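Local structure of isomaltodextranase (Arthrobacter globiformis, 5AWO) at residues T415-K420 against L455-S460; A535-D540 against A568-W573; L143-V148 against T175-K180. The protein hydrolyses (1->6)-alpha-D-glucosidic linkages in polysaccharides such as dextran, releasing successive isomaltose units from the non-reducing ends of the chains. One frame throughout, in Å; residues are numbered along the deposited sequence.

Interaction 1: T415-K420 against L455-S460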
# COMPACT_ATOMS: atom_id res chain seq x y z
N THR A 415 10.56 5.85 27.83
CA THR A 415 10.72 6.56 29.12
C THR A 415 10.75 8.09 29.03
O THR A 415 10.22 8.80 29.91
CB THR A 415 11.99 6.06 29.77
OG1 THR A 415 11.90 4.65 29.91
CG2 THR A 415 12.20 6.67 31.17
N GLU A 416 11.33 8.62 27.96
CA GLU A 416 11.57 10.04 27.90
C GLU A 416 10.49 10.77 27.13
O GLU A 416 9.95 10.23 26.18
CB GLU A 416 12.90 10.34 27.21
CG GLU A 416 14.10 9.67 27.84
CD GLU A 416 14.27 10.00 29.30
OE1 GLU A 416 14.07 11.17 29.71
OE2 GLU A 416 14.64 9.09 30.07
N THR A 417 10.22 12.00 27.54
CA THR A 417 9.42 12.93 26.75
C THR A 417 10.34 13.58 25.73
O THR A 417 11.46 13.98 26.06
CB THR A 417 8.75 13.94 27.70
OG1 THR A 417 7.82 13.22 28.52
CG2 THR A 417 8.03 15.02 26.93
N VAL A 418 9.93 13.59 24.46
CA VAL A 418 10.80 14.02 23.37
C VAL A 418 10.03 14.96 22.45
O VAL A 418 8.87 14.70 22.09
CB VAL A 418 11.30 12.80 22.56
CG1 VAL A 418 12.15 13.22 21.38
CG2 VAL A 418 12.05 11.84 23.47
N THR A 419 10.68 16.05 22.07
CA THR A 419 10.12 17.01 21.15
C THR A 419 10.39 16.56 19.71
O THR A 419 11.54 16.23 19.37
CB THR A 419 10.70 18.41 21.38
OG1 THR A 419 10.30 18.84 22.68
CG2 THR A 419 10.21 19.40 20.29
N LYS A 420 9.36 16.57 18.88
CA LYS A 420 9.46 16.29 17.47
C LYS A 420 8.89 17.45 16.69
O LYS A 420 7.86 18.02 17.09
CB LYS A 420 8.68 15.02 17.11
CG LYS A 420 9.14 13.76 17.81
CD LYS A 420 10.54 13.35 17.40
CE LYS A 420 10.95 12.02 18.01
NZ LYS A 420 12.38 11.67 17.76
N LEU A 455 6.18 15.18 23.15
CA LEU A 455 5.42 13.96 23.25
C LEU A 455 5.85 13.07 24.38
O LEU A 455 7.04 12.76 24.52
CB LEU A 455 5.59 13.19 21.95
CG LEU A 455 5.03 13.84 20.69
CD1 LEU A 455 5.51 13.15 19.43
CD2 LEU A 455 3.52 13.84 20.75
N ALA A 456 4.89 12.63 25.16
CA ALA A 456 5.11 11.63 26.17
C ALA A 456 5.56 10.32 25.53
O ALA A 456 5.34 10.10 24.33
CB ALA A 456 3.81 11.44 26.96
N PRO A 457 6.21 9.45 26.31
CA PRO A 457 6.59 8.15 25.78
C PRO A 457 5.41 7.42 25.13
O PRO A 457 4.34 7.30 25.71
CB PRO A 457 7.08 7.39 27.02
CG PRO A 457 7.41 8.42 28.01
CD PRO A 457 6.61 9.65 27.72
N HIS A 458 5.64 6.95 23.90
CA HIS A 458 4.67 6.21 23.07
C HIS A 458 3.54 7.10 22.54
O HIS A 458 2.64 6.56 21.88
CB HIS A 458 4.06 5.02 23.81
CG HIS A 458 5.05 3.98 24.20
ND1 HIS A 458 4.67 2.79 24.78
CD2 HIS A 458 6.40 3.93 24.12
CE1 HIS A 458 5.73 2.05 25.02
NE2 HIS A 458 6.79 2.71 24.61
N ALA A 459 3.57 8.41 22.78
CA ALA A 459 2.51 9.29 22.29
C ALA A 459 2.85 9.84 20.91
O ALA A 459 4.00 9.79 20.48
CB ALA A 459 2.32 10.45 23.25
N SER A 460 1.83 10.43 20.28
CA SER A 460 1.99 10.97 18.96
C SER A 460 1.02 12.14 18.76
O SER A 460 0.16 12.39 19.61
CB SER A 460 1.75 9.88 17.91
OG SER A 460 0.47 9.32 18.05

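Interaction 2: A535-D540 against A568-W573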
# COMPACT_ATOMS: atom_id res chain seq x y z
N ALA A 535 17.22 20.53 -11.80
CA ALA A 535 18.65 20.71 -12.12
C ALA A 535 18.98 19.84 -13.35
O ALA A 535 18.38 18.78 -13.55
CB ALA A 535 19.53 20.33 -10.96
N ASN A 536 19.91 20.32 -14.18
CA ASN A 536 20.39 19.58 -15.36
C ASN A 536 21.73 20.15 -15.81
O ASN A 536 21.76 21.21 -16.45
CB ASN A 536 19.41 19.69 -16.53
CG ASN A 536 20.01 19.24 -17.86
OD1 ASN A 536 20.98 18.49 -17.89
ND2 ASN A 536 19.43 19.69 -18.95
N ALA A 537 22.80 19.48 -15.43
CA ALA A 537 24.15 19.87 -15.85
C ALA A 537 24.74 18.78 -16.73
O ALA A 537 25.89 18.43 -16.58
CB ALA A 537 25.04 20.11 -14.64
N THR A 538 23.92 18.23 -17.62
CA THR A 538 24.39 17.23 -18.57
C THR A 538 25.21 17.85 -19.71
O THR A 538 25.87 17.12 -20.46
CB THR A 538 23.24 16.45 -19.22
OG1 THR A 538 22.34 17.37 -19.84
CG2 THR A 538 22.50 15.59 -18.16
N GLY A 539 25.12 19.17 -19.86
CA GLY A 539 25.81 19.88 -20.95
C GLY A 539 24.93 20.13 -22.16
O GLY A 539 25.40 20.63 -23.18
N ASP A 540 23.65 19.80 -22.06
CA ASP A 540 22.71 19.94 -23.16
C ASP A 540 21.28 19.92 -22.61
O ASP A 540 21.06 19.55 -21.45
CB ASP A 540 22.93 18.79 -24.16
CG ASP A 540 22.47 19.12 -25.58
OD1 ASP A 540 21.73 20.10 -25.81
OD2 ASP A 540 22.84 18.35 -26.49
N ALA A 568 24.77 25.38 -15.56
CA ALA A 568 26.22 25.30 -15.41
C ALA A 568 26.69 24.16 -14.54
O ALA A 568 27.68 23.50 -14.85
CB ALA A 568 26.76 26.62 -14.87
N THR A 569 26.00 23.94 -13.42
CA THR A 569 26.44 22.93 -12.48
C THR A 569 25.21 22.22 -11.95
O THR A 569 24.10 22.71 -12.10
CB THR A 569 27.19 23.56 -11.29
OG1 THR A 569 26.26 24.30 -10.50
CG2 THR A 569 28.33 24.51 -11.75
N TRP A 570 25.43 21.06 -11.35
CA TRP A 570 24.35 20.31 -10.71
C TRP A 570 23.78 21.03 -9.48
O TRP A 570 22.67 20.69 -9.06
CB TRP A 570 24.83 18.90 -10.36
CG TRP A 570 24.85 17.98 -11.56
CD1 TRP A 570 25.96 17.45 -12.17
CD2 TRP A 570 23.72 17.51 -12.32
NE1 TRP A 570 25.59 16.68 -13.25
CE2 TRP A 570 24.23 16.70 -13.37
CE3 TRP A 570 22.34 17.69 -12.22
CZ2 TRP A 570 23.39 16.08 -14.29
CZ3 TRP A 570 21.51 17.07 -13.12
CH2 TRP A 570 22.04 16.27 -14.16
N ASP A 571 24.50 22.02 -8.94
CA ASP A 571 24.02 22.92 -7.85
C ASP A 571 23.15 24.09 -8.34
O ASP A 571 22.69 24.89 -7.52
CB ASP A 571 25.19 23.57 -7.11
CG ASP A 571 26.05 22.59 -6.37
OD1 ASP A 571 25.77 21.38 -6.43
OD2 ASP A 571 27.02 23.05 -5.72
N THR A 572 22.98 24.23 -9.65
CA THR A 572 22.13 25.26 -10.21
C THR A 572 20.73 24.71 -10.47
O THR A 572 20.59 23.65 -11.05
CB THR A 572 22.73 25.78 -11.55
OG1 THR A 572 24.12 26.02 -11.38
CG2 THR A 572 22.05 27.04 -12.00
N TRP A 573 19.71 25.48 -10.08
CA TRP A 573 18.32 25.09 -10.25
C TRP A 573 17.59 26.09 -11.13
O TRP A 573 17.78 27.31 -11.01
CB TRP A 573 17.63 24.97 -8.86
CG TRP A 573 18.32 23.95 -7.98
CD1 TRP A 573 19.40 24.14 -7.20
CD2 TRP A 573 17.98 22.55 -7.85
NE1 TRP A 573 19.77 22.97 -6.58
CE2 TRP A 573 18.91 21.98 -6.96
CE3 TRP A 573 16.99 21.75 -8.39
CZ2 TRP A 573 18.88 20.62 -6.61
CZ3 TRP A 573 16.96 20.41 -8.05
CH2 TRP A 573 17.89 19.86 -7.18
O HOH W 1 21.44 22.19 -13.17

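Interaction 3: L143-V148 against T175-K180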
# COMPACT_ATOMS: atom_id res chain seq x y z
N LEU A 143 -12.26 -25.27 -14.18
CA LEU A 143 -13.20 -24.39 -14.86
C LEU A 143 -12.75 -24.16 -16.31
O LEU A 143 -11.63 -23.74 -16.56
CB LEU A 143 -13.23 -23.04 -14.15
CG LEU A 143 -14.27 -22.09 -14.71
CD1 LEU A 143 -15.69 -22.58 -14.51
CD2 LEU A 143 -14.08 -20.71 -14.11
N GLY A 144 -13.64 -24.49 -17.24
CA GLY A 144 -13.36 -24.36 -18.68
C GLY A 144 -12.39 -25.38 -19.25
O GLY A 144 -12.06 -25.31 -20.45
N ARG A 145 -11.94 -26.33 -18.42
CA ARG A 145 -10.97 -27.35 -18.83
C ARG A 145 -11.41 -28.70 -18.26
O ARG A 145 -10.76 -29.25 -17.35
CB ARG A 145 -9.55 -26.98 -18.39
CG ARG A 145 -8.96 -25.78 -19.11
CD ARG A 145 -8.73 -26.02 -20.58
NE ARG A 145 -7.87 -27.17 -20.80
CZ ARG A 145 -6.54 -27.13 -20.89
NH1 ARG A 145 -5.86 -25.97 -20.79
NH2 ARG A 145 -5.86 -28.24 -21.09
N PRO A 146 -12.50 -29.25 -18.82
CA PRO A 146 -13.02 -30.56 -18.35
C PRO A 146 -12.03 -31.70 -18.54
O PRO A 146 -12.19 -32.75 -17.92
CB PRO A 146 -14.30 -30.74 -19.17
CG PRO A 146 -14.02 -29.96 -20.42
CD PRO A 146 -13.31 -28.72 -19.93
N ASP A 147 -11.00 -31.48 -19.35
CA ASP A 147 -9.91 -32.43 -19.54
C ASP A 147 -8.91 -32.49 -18.38
O ASP A 147 -8.04 -33.36 -18.38
CB ASP A 147 -9.19 -32.15 -20.86
CG ASP A 147 -8.58 -30.74 -20.91
OD1 ASP A 147 -9.24 -29.77 -20.46
OD2 ASP A 147 -7.45 -30.58 -21.44
N VAL A 148 -8.97 -31.54 -17.45
CA VAL A 148 -8.01 -31.50 -16.34
C VAL A 148 -8.76 -31.71 -15.03
O VAL A 148 -9.53 -30.85 -14.59
CB VAL A 148 -7.24 -30.17 -16.29
CG1 VAL A 148 -6.19 -30.19 -15.18
CG2 VAL A 148 -6.57 -29.88 -17.63
N THR A 175 3.22 -25.49 -13.57
CA THR A 175 3.67 -26.07 -14.85
C THR A 175 2.67 -27.09 -15.41
O THR A 175 2.84 -27.56 -16.54
CB THR A 175 5.07 -26.72 -14.71
OG1 THR A 175 4.98 -27.95 -13.99
CG2 THR A 175 6.06 -25.78 -14.05
N LYS A 176 1.64 -27.45 -14.65
CA LYS A 176 0.66 -28.44 -15.12
C LYS A 176 -0.37 -27.83 -16.05
O LYS A 176 -0.81 -26.68 -15.87
CB LYS A 176 -0.10 -29.04 -13.94
CG LYS A 176 0.75 -29.93 -13.06
CD LYS A 176 0.95 -31.31 -13.67
CE LYS A 176 1.52 -32.31 -12.67
NZ LYS A 176 2.95 -32.05 -12.37
N SER A 177 -0.82 -28.60 -17.04
CA SER A 177 -1.91 -28.10 -17.89
C SER A 177 -3.12 -27.81 -17.03
O SER A 177 -3.45 -28.57 -16.12
CB SER A 177 -2.27 -29.14 -18.96
OG SER A 177 -3.07 -28.55 -19.95
N GLY A 178 -3.78 -26.69 -17.30
CA GLY A 178 -4.96 -26.27 -16.56
C GLY A 178 -4.67 -25.32 -15.41
O GLY A 178 -5.62 -24.76 -14.85
N ALA A 179 -3.40 -25.11 -15.07
CA ALA A 179 -3.06 -24.31 -13.89
C ALA A 179 -3.55 -22.87 -14.02
O ALA A 179 -4.14 -22.33 -13.07
CB ALA A 179 -1.57 -24.34 -13.66
N LYS A 180 -3.30 -22.24 -15.16
CA LYS A 180 -3.73 -20.85 -15.32
C LYS A 180 -5.24 -20.71 -15.17
O LYS A 180 -5.74 -19.80 -14.49
CB LYS A 180 -3.26 -20.26 -16.66
CG LYS A 180 -3.60 -18.78 -16.87
CD LYS A 180 -2.99 -18.21 -18.16
CE LYS A 180 -3.32 -16.74 -18.40
NZ LYS A 180 -2.54 -16.21 -19.56

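Interaction 1: T415-K420 against L455-S460
Two antiparallel strands, 418-423 and 450-455, are joined here at the end of their pairing, in the C-terminal beta-sandwich domain of this family 27 glycosidase. Val418 and Leu455 form a hydrogen-bonded pair: Val418 N donates to Leu455 O at 3.0 Å, within the carbonyl plane, while Leu455 N reaches Val418 O at 2.9 Å from above that carbonyl's plane. Beyond this pair, Thr417 CA still lies 3.3 Å from Leu455 O in a CA-H...O contact, and Asn411 also donates its amide to the same oxygen. The backbone after Leu455 enters a type II turn from Ala456 to Ala459, and in it stands Pro457, whose CB points toward 415-420. Its CB passes the backbone N of Thr415, its CG touches Thr415 O at 3.4 Å, and its CD lies near Glu416 O and Thr417 OG1. On the sheet face shared by Leu455 and Val418, Leu455 packs on Leu409 of strand 405-410. The bent Lys420 side chain crosses that of Leu455 at about a right angle, NZ going on to a salt bridge with Glu394; Lys420 CG stands 4.0 Å from Leu455 CD1.

Interaction 2: A535-D540 against A568-W573
Ala568 leads into a type I beta turn from Thr569 to Thr572, closed by Thr572 N on Thr569 O, and this turn packs against the loop 535-540. Ala537 CB sits 3.4 Å from the carbonyl C of Thr569, at the start of the turn. Thr569 O also accepts from a water that takes the N-H of Asn536, with Asn536 N 2.6 Å from the water oxygen; the water's second proton goes to Thr572 O, so one water bridges three backbone groups of the two loops. Trp570 follows and carries the largest buried patch. With CG anti to its carbonyl carbon, the indole lies alongside residues 535-538: Ala537 CB stands 3.5 Å above the centroid of its five-membered ring, almost on the normal, a CH-pi contact, while Ala537 N and Asn536 C cover the same face. Thr538 CG2 meets CZ2 at the far end. An Asx turn braces the loop: Asn536 OD1 accepts from both Thr538 N and Thr538 OG1, and Asn536 ND2 donates to Asp540 O. Past Asp571, Thr572 O touches Ala535 CB at 3.5 Å. Trp573 closes the segment by putting its six-membered ring beneath Ala535 CB, 3.9 Å from CB to the centroid; its NE1 is hydrogen-bonded to Pro494 O and its ring meets Phe501 edge-to-face. Alanine methyls laid on tryptophan faces and a shared water thus join two strand-connecting loops of the all-beta, CBM35-type carbohydrate-binding module.

Interaction 3: L143-V148 against T175-K180
Two tight turns face each other, a type I turn from Arg145 to Val148 and a type II turn from Lys176 to Ala179, with CA atoms closest between Val148 and Gly178 at 6.1 Å. The second turn starts helix 179-192 of the TIM-barrel domain, the helix that precedes barrel strand 197-200. Gly178, in the N-cap position, has a positive phi of 95°, the left-handed conformation usual for glycine at the third place of a type II turn. The first turn belongs to the loop between strands 141-142 and 154-155, and Val148 N closes it on Arg145 O.

Arg145 carries the polar part of the contact. Its chain leaves with CG anti to the carbonyl carbon and bends again at chi2 and chi3, folding the guanidinium back onto its own turn. There it grips Asp147 side-on: NE meets OD1 at 3.0 Å and NH2 meets OD2 at 2.9 Å, both oxygens using syn lone pairs, the carboxylate lying at the edge of the guanidinium plane. NH1 makes a salt bridge with Glu181, in the first turn of the helix, so the cation sits between two carboxylates, which would probably stabilise its charge. With its rotation fixed by these bonds, the group offers the other N-H of NH2 to Ser177 OG, which is anti to its backbone N.

Val148 supplies the apolar part. Its CB points toward the second turn, and both methyls approach the peptide between Ser177 and Gly178, with CG2 lying 4.1 Å from Gly178 CA and CG1 3.3 Å from Ser177 O. The bond from Arg145 NH2 to Ser177 OG is 3.0 Å long but bent to 141° at the hydrogen, and OG stands 27° out of the guanidinium plane.

In the fold
The three contacts lie in separate parts of one chain, with nearest atoms at least about 26 Å apart, and all lie away from the active-site aspartates, Asp201 and Asp262. Interaction 3 ties a loop to a helix start on the barrel, on the other side of the chain's centre from interaction 1, which lies at the surface of the C-terminal beta sandwich. Interaction 2 joins loops in the carbohydrate-binding module and buries the largest area. Their chemistry differs accordingly: paired backbone in interaction 1, tryptophan faces and a bridging water in interaction 2, an arginine-centred charged network beside one valine in interaction 3. Interactions 2 and 3 are partly buried.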